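Local coordinates for probable ribosomal RNA small subunit methyltransferase (Thermus thermophilus, PDB 2ZUL), which binds S-adenosylmethionine and probably uses it to methylate 16S ribosomal RNA of the small ribosomal subunit, at residues K211-S216 against A363-L368; E230-R235 against A252-E257. All coordinates share one frame; numbering follows the deposited sequence.

Interaction 1. Residues K211-S216 against A363-L368; sequences KVDPAS and AEYKVL. With SAM (S-adenosylmethionine), chain B.
Glu364 comes first along 363-368, its chain stretched out with CG anti to the backbone N (chi1 178°). This brings OE1 to 3.6 Å from CB of Pro214, a van der Waals contact with the first turn of helix 214-227. Tyr365 carries most of the contact. Its CG stands beside the backbone N (chi1 -69°), and the phenol ring is laid flat against Ala215. CB of Ala215 sits over the middle of one ring face, 3.5 Å from the Tyr365 ring centroid and 10° off the normal, which meets the geometry of a CH-pi contact. Pro214 approaches the same ring obliquely, with its CB 4.1 Å from Tyr365 CE2. At the far end of the ring a water links the two segments: it donates to Asp213 OD1 at 2.9 Å and is 2.6 Å from Tyr365 OH. Asp213, at the N-cap, accepts from Ala215 N through OD2 at 3.0 Å, the donor lying above the carboxylate plane. Beyond Tyr365, strand 366-371 begins and pairs with strand 334-340, whose Val339 touches both Ala215 and Tyr365.

One residue further into the helix, Ser216 OG donates to the carboxylate oxygen OXT of SAM at 2.6 Å and is also hydrogen-bonded to Asn305. Asp213, Asn305 and Asn341, which lies close to Tyr365, bind guanosine in another structure of this protein. A CH-pi face and one water bridge thus join Tyr365 to the capped helix start, and the separate partners of the two Asp213 oxygens are consistent with a fixed carboxylate orientation beside the guanosine site.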
loop_
_atom_site.group_PDB
_atom_site.type_symbol
_atom_site.label_atom_id
_atom_site.label_comp_id
_atom_site.label_asym_id
_atom_site.label_seq_id
_atom_site.Cartn_x
_atom_site.Cartn_y
_atom_site.Cartn_z
ATOM N N LYS A 211 -4.541 -0.181 -16.514
ATOM C CA LYS A 211 -4.642 1.017 -17.342
ATOM C C LYS A 211 -4.028 2.222 -16.651
ATOM O O LYS A 211 -3.947 2.268 -15.427
ATOM C CB LYS A 211 -6.109 1.323 -17.657
ATOM C CG LYS A 211 -6.923 1.739 -16.441
ATOM C CD LYS A 211 -8.343 2.122 -16.828
ATOM C CE LYS A 211 -9.167 2.481 -15.602
ATOM N NZ LYS A 211 -10.552 2.889 -15.963
ATOM N N VAL A 212 -3.595 3.196 -17.447
ATOM C CA VAL A 212 -3.014 4.419 -16.903
ATOM C C VAL A 212 -4.182 5.259 -16.403
ATOM O O VAL A 212 -5.114 5.556 -17.156
ATOM C CB VAL A 212 -2.252 5.217 -17.987
ATOM C CG1 VAL A 212 -1.665 6.488 -17.384
ATOM C CG2 VAL A 212 -1.150 4.357 -18.585
ATOM N N ASP A 213 -4.146 5.633 -15.131
ATOM C CA ASP A 213 -5.226 6.428 -14.569
ATOM C C ASP A 213 -5.317 7.780 -15.270
ATOM O O ASP A 213 -4.302 8.441 -15.497
ATOM C CB ASP A 213 -5.012 6.650 -13.075
ATOM C CG ASP A 213 -6.194 7.328 -12.427
ATOM O OD1 ASP A 213 -7.222 6.649 -12.220
ATOM O OD2 ASP A 213 -6.103 8.540 -12.140
ATOM N N PRO A 214 -6.539 8.210 -15.619
ATOM C CA PRO A 214 -6.756 9.494 -16.298
ATOM C C PRO A 214 -6.135 10.688 -15.571
ATOM O O PRO A 214 -5.651 11.623 -16.205
ATOM C CB PRO A 214 -8.278 9.590 -16.368
ATOM C CG PRO A 214 -8.687 8.156 -16.499
ATOM C CD PRO A 214 -7.808 7.476 -15.474
ATOM N N ALA A 215 -6.156 10.656 -14.241
ATOM C CA ALA A 215 -5.595 11.749 -13.444
ATOM C C ALA A 215 -4.081 11.850 -13.617
ATOM O O ALA A 215 -3.528 12.948 -13.706
ATOM C CB ALA A 215 -5.942 11.552 -11.965
ATOM N N SER A 216 -3.413 10.702 -13.657
ATOM C CA SER A 216 -1.963 10.671 -13.817
ATOM C C SER A 216 -1.579 11.256 -15.167
ATOM O O SER A 216 -0.608 12.006 -15.279
ATOM C CB SER A 216 -1.451 9.232 -13.714
ATOM O OG SER A 216 -1.865 8.637 -12.499
ATOM N N ALA A 363 -10.488 19.652 -15.356
ATOM C CA ALA A 363 -11.250 18.761 -16.224
ATOM C C ALA A 363 -11.847 17.675 -15.340
ATOM O O ALA A 363 -12.393 17.977 -14.280
ATOM C CB ALA A 363 -10.333 18.151 -17.277
ATOM N N GLU A 364 -11.743 16.418 -15.767
ATOM C CA GLU A 364 -12.270 15.308 -14.976
ATOM C C GLU A 364 -11.593 15.359 -13.610
ATOM O O GLU A 364 -12.176 14.990 -12.590
ATOM C CB GLU A 364 -11.975 13.970 -15.671
ATOM C CG GLU A 364 -12.445 12.749 -14.896
ATOM C CD GLU A 364 -12.178 11.444 -15.630
ATOM O OE1 GLU A 364 -11.358 11.437 -16.573
ATOM O OE2 GLU A 364 -12.782 10.417 -15.254
ATOM N N TYR A 365 -10.350 15.823 -13.616
ATOM C CA TYR A 365 -9.549 15.973 -12.406
ATOM C C TYR A 365 -8.926 17.358 -12.476
ATOM O O TYR A 365 -8.938 17.993 -13.532
ATOM C CB TYR A 365 -8.435 14.923 -12.363
ATOM C CG TYR A 365 -8.934 13.515 -12.151
ATOM C CD1 TYR A 365 -9.099 13.000 -10.865
ATOM C CD2 TYR A 365 -9.271 12.705 -13.234
ATOM C CE1 TYR A 365 -9.589 11.714 -10.663
ATOM C CE2 TYR A 365 -9.763 11.419 -13.043
ATOM C CZ TYR A 365 -9.919 10.930 -11.757
ATOM O OH TYR A 365 -10.405 9.661 -11.563
ATOM N N LYS A 366 -8.393 17.839 -11.359
ATOM C CA LYS A 366 -7.755 19.141 -11.369
ATOM C C LYS A 366 -6.281 18.970 -11.060
ATOM O O LYS A 366 -5.905 18.171 -10.203
ATOM C CB LYS A 366 -8.402 20.086 -10.345
ATOM C CG LYS A 366 -8.323 19.634 -8.893
ATOM C CD LYS A 366 -9.077 20.608 -7.991
ATOM C CE LYS A 366 -9.154 20.110 -6.553
ATOM N NZ LYS A 366 -10.071 20.956 -5.734
ATOM N N VAL A 367 -5.443 19.702 -11.780
ATOM C CA VAL A 367 -4.008 19.633 -11.546
ATOM C C VAL A 367 -3.593 20.931 -10.878
ATOM O O VAL A 367 -3.756 22.006 -11.458
ATOM C CB VAL A 367 -3.213 19.482 -12.855
ATOM C CG1 VAL A 367 -1.714 19.485 -12.550
ATOM C CG2 VAL A 367 -3.607 18.196 -13.560
ATOM N N LEU A 368 -3.069 20.824 -9.660
ATOM C CA LEU A 368 -2.624 21.990 -8.903
ATOM C C LEU A 368 -1.106 22.102 -8.963
ATOM O O LEU A 368 -0.401 21.099 -9.110
ATOM C CB LEU A 368 -3.087 21.892 -7.451
ATOM C CG LEU A 368 -4.604 21.811 -7.258
ATOM C CD1 LEU A 368 -4.924 21.688 -5.780
ATOM C CD2 LEU A 368 -5.269 23.051 -7.850
HETATM N N SAM B . 1.546 7.407 -8.826
HETATM C CA SAM B . 0.738 6.234 -9.187
HETATM C C SAM B . -0.148 6.577 -10.386
HETATM O O SAM B . -0.719 5.627 -10.962
HETATM O OXT SAM B . -0.237 7.784 -10.701
HETATM C CB SAM B . -0.138 5.820 -7.999
HETATM C CG SAM B . -1.246 6.582 -7.651
HETATM S SD SAM B . -2.263 6.120 -6.301
HETATM C CE SAM B . -3.731 7.127 -6.302
HETATM C "C5'" SAM B . -1.523 6.589 -4.695
HETATM C "C4'" SAM B . -0.278 5.777 -4.328
HETATM O "O4'" SAM B . 0.146 6.182 -3.014
HETATM C "C3'" SAM B . -0.607 4.283 -4.237
HETATM O "O3'" SAM B . 0.410 3.520 -4.893
HETATM C "C2'" SAM B . -0.562 4.022 -2.732
HETATM O "O2'" SAM B . -0.137 2.676 -2.501
HETATM C "C1'" SAM B . 0.571 4.976 -2.363
HETATM N N9 SAM B . 0.664 5.182 -0.900
HETATM C C8 SAM B . -0.327 5.037 -0.020
HETATM N N7 SAM B . 0.119 5.313 1.203
HETATM C C5 SAM B . 1.403 5.640 1.104
HETATM C C6 SAM B . 2.380 6.011 2.019
HETATM N N6 SAM B . 2.097 6.081 3.316
HETATM N N1 SAM B . 3.616 6.279 1.574
HETATM C C2 SAM B . 3.911 6.190 0.289
HETATM N N3 SAM B . 3.009 5.837 -0.609
HETATM C C4 SAM B . 1.752 5.557 -0.236
HETATM O O HOH W 1 -8.970 7.870 -10.293
#

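Interaction 2. Residues E230-R235 against A252-E257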
loop_
_atom_site.group_PDB
_atom_site.type_symbol
_atom_site.label_atom_id
_atom_site.label_comp_id
_atom_site.label_asym_id
_atom_site.label_seq_id
_atom_site.Cartn_x
_atom_site.Cartn_y
_atom_site.Cartn_z
ATOM N N GLU A 230 11.580 18.548 -22.413
ATOM C CA GLU A 230 12.927 18.307 -21.890
ATOM C C GLU A 230 13.087 18.977 -20.530
ATOM O O GLU A 230 14.171 18.964 -19.946
ATOM C CB GLU A 230 13.998 18.866 -22.833
ATOM C CG GLU A 230 14.112 18.184 -24.189
ATOM C CD GLU A 230 13.058 18.652 -25.168
ATOM O OE1 GLU A 230 12.756 19.864 -25.172
ATOM O OE2 GLU A 230 12.547 17.816 -25.942
ATOM N N GLY A 231 11.997 19.557 -20.039
ATOM C CA GLY A 231 12.008 20.265 -18.769
ATOM C C GLY A 231 12.474 19.546 -17.517
ATOM O O GLY A 231 12.868 20.203 -16.552
ATOM N N VAL A 232 12.433 18.217 -17.504
ATOM C CA VAL A 232 12.866 17.479 -16.321
ATOM C C VAL A 232 14.204 16.780 -16.533
ATOM O O VAL A 232 14.702 16.097 -15.641
ATOM C CB VAL A 232 11.821 16.413 -15.895
ATOM C CG1 VAL A 232 10.459 17.065 -15.697
ATOM C CG2 VAL A 232 11.739 15.310 -16.938
ATOM N N ARG A 233 14.797 16.963 -17.707
ATOM C CA ARG A 233 16.067 16.312 -18.001
ATOM C C ARG A 233 17.147 16.709 -16.998
ATOM O O ARG A 233 17.407 17.895 -16.786
ATOM C CB ARG A 233 16.517 16.647 -19.426
ATOM C CG ARG A 233 17.644 15.756 -19.942
ATOM C CD ARG A 233 17.852 15.943 -21.441
ATOM N NE ARG A 233 16.645 15.630 -22.205
ATOM C CZ ARG A 233 16.166 14.403 -22.387
ATOM N NH1 ARG A 233 16.790 13.358 -21.861
ATOM N NH2 ARG A 233 15.056 14.220 -23.092
ATOM N N GLY A 234 17.757 15.709 -16.371
ATOM C CA GLY A 234 18.811 15.961 -15.401
ATOM C C GLY A 234 18.357 16.528 -14.065
ATOM O O GLY A 234 19.184 16.853 -13.212
ATOM N N ARG A 235 17.047 16.643 -13.870
ATOM C CA ARG A 235 16.519 17.185 -12.624
ATOM C C ARG A 235 16.195 16.068 -11.642
ATOM O O ARG A 235 15.877 14.950 -12.050
ATOM C CB ARG A 235 15.256 18.006 -12.906
ATOM C CG ARG A 235 15.428 19.014 -14.030
ATOM C CD ARG A 235 16.637 19.901 -13.783
ATOM N NE ARG A 235 16.351 20.979 -12.842
ATOM C CZ ARG A 235 17.284 21.718 -12.250
ATOM N NH1 ARG A 235 18.568 21.489 -12.496
ATOM N NH2 ARG A 235 16.934 22.696 -11.427
ATOM N N ALA A 252 11.274 9.337 -16.040
ATOM C CA ALA A 252 12.615 8.769 -16.197
ATOM C C ALA A 252 12.985 8.809 -17.678
ATOM O O ALA A 252 14.112 9.145 -18.043
ATOM C CB ALA A 252 12.647 7.325 -15.689
ATOM N N ARG A 253 12.023 8.464 -18.529
ATOM C CA ARG A 253 12.234 8.469 -19.972
ATOM C C ARG A 253 12.557 9.880 -20.452
ATOM O O ARG A 253 13.312 10.063 -21.412
ATOM C CB ARG A 253 10.984 7.944 -20.687
ATOM C CG ARG A 253 11.024 8.059 -22.204
ATOM C CD ARG A 253 12.206 7.309 -22.791
ATOM N NE ARG A 253 12.173 5.883 -22.474
ATOM C CZ ARG A 253 11.215 5.049 -22.864
ATOM N NH1 ARG A 253 10.197 5.494 -23.592
ATOM N NH2 ARG A 253 11.279 3.765 -22.532
ATOM N N MET A 254 11.988 10.874 -19.774
ATOM C CA MET A 254 12.217 12.272 -20.120
ATOM C C MET A 254 13.579 12.760 -19.626
ATOM O O MET A 254 13.938 13.923 -19.812
ATOM C CB MET A 254 11.092 13.142 -19.550
ATOM C CG MET A 254 9.740 12.881 -20.209
ATOM S SD MET A 254 8.370 13.715 -19.386
ATOM C CE MET A 254 8.396 15.300 -20.202
ATOM N N GLY A 255 14.327 11.864 -18.988
ATOM C CA GLY A 255 15.660 12.206 -18.516
ATOM C C GLY A 255 15.825 12.628 -17.069
ATOM O O GLY A 255 16.921 12.997 -16.655
ATOM N N ALA A 256 14.757 12.578 -16.283
ATOM C CA ALA A 256 14.869 12.984 -14.888
ATOM C C ALA A 256 15.530 11.908 -14.043
ATOM O O ALA A 256 15.560 10.734 -14.417
ATOM C CB ALA A 256 13.488 13.306 -14.323
ATOM N N GLU A 257 16.086 12.332 -12.914
ATOM C CA GLU A 257 16.709 11.429 -11.957
ATOM C C GLU A 257 15.597 11.297 -10.927
ATOM O O GLU A 257 15.436 12.138 -10.042
ATOM C CB GLU A 257 17.963 12.071 -11.367
ATOM C CG GLU A 257 19.165 11.984 -12.310
ATOM C CD GLU A 257 20.338 12.845 -11.877
ATOM O OE1 GLU A 257 20.593 12.942 -10.659
ATOM O OE2 GLU A 257 21.015 13.414 -12.761
#
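Val232 and Met254 meet where a Schellman motif ends helix 248-253, within the Rossmann-like methyltransferase domain. CG2 of Val232, lying between its own backbone N and carbonyl carbon, presses on Met254 CB at 3.5 Å, tighter than a usual carbon contact, and the two side chains run at a slant to each other. The same methyl is 3.7 Å from Ala256 CB, so one branch of the valine packs on residues before and after Gly255. Leu223 and Gln224 of helix 214-227 border this apolar patch, touching Val232 and Met254 respectively.

Arg233 takes a different route. Its CA-CB bond leaves the other segment, but the chain bends at chi3 (-59°) and brings the guanidinium back over the helix end. Met254 O lies 3.3 Å above the guanidinium plane, displaced toward its rim; the angle to NH2 is poor, so this is a facial, probably electrostatic contact without a hydrogen bond. Gly255, with positive phi, closes the Schellman motif, and Arg233 NH1 lies 3.7 Å from Gly255 CA.

The backbones are joined beside these groups. A type I turn from Glu230 to Arg233 and a type II turn from Val232 to Arg235 fold the loop against the helix end, and Gly234 N donates to Gly255 O at 2.9 Å. The chain then enters the parallel pairing of strands 236-240 and 257-262, which Glu257 continues through its bond with Val237. At that entry, Glu257 N donates to Arg235 O at 2.8 Å, with a C=O...N angle of 161°.

Overall arrangement
Helix 214-227 relates the two contacts: interaction 1 lies at its N-terminal start, and the 230-235 loop of interaction 2 follows its C-terminal end. Their centres are 21 Å apart and their nearest atoms about 10 Å apart, with no touch between them. In sequence, interaction 2 is nested within the loop closed by interaction 1, and both belong to the same methyltransferase domain. Only interaction 1 reaches the cofactor, through Ser216; in interaction 2 the Met254 side chain is about 14 Å from SAM. Interaction 1 joins the helix to the antiparallel edge region of the sheet, whereas interaction 2 joins the loop before strand 236-240 to the end of helix 248-253 just before strand 257-262.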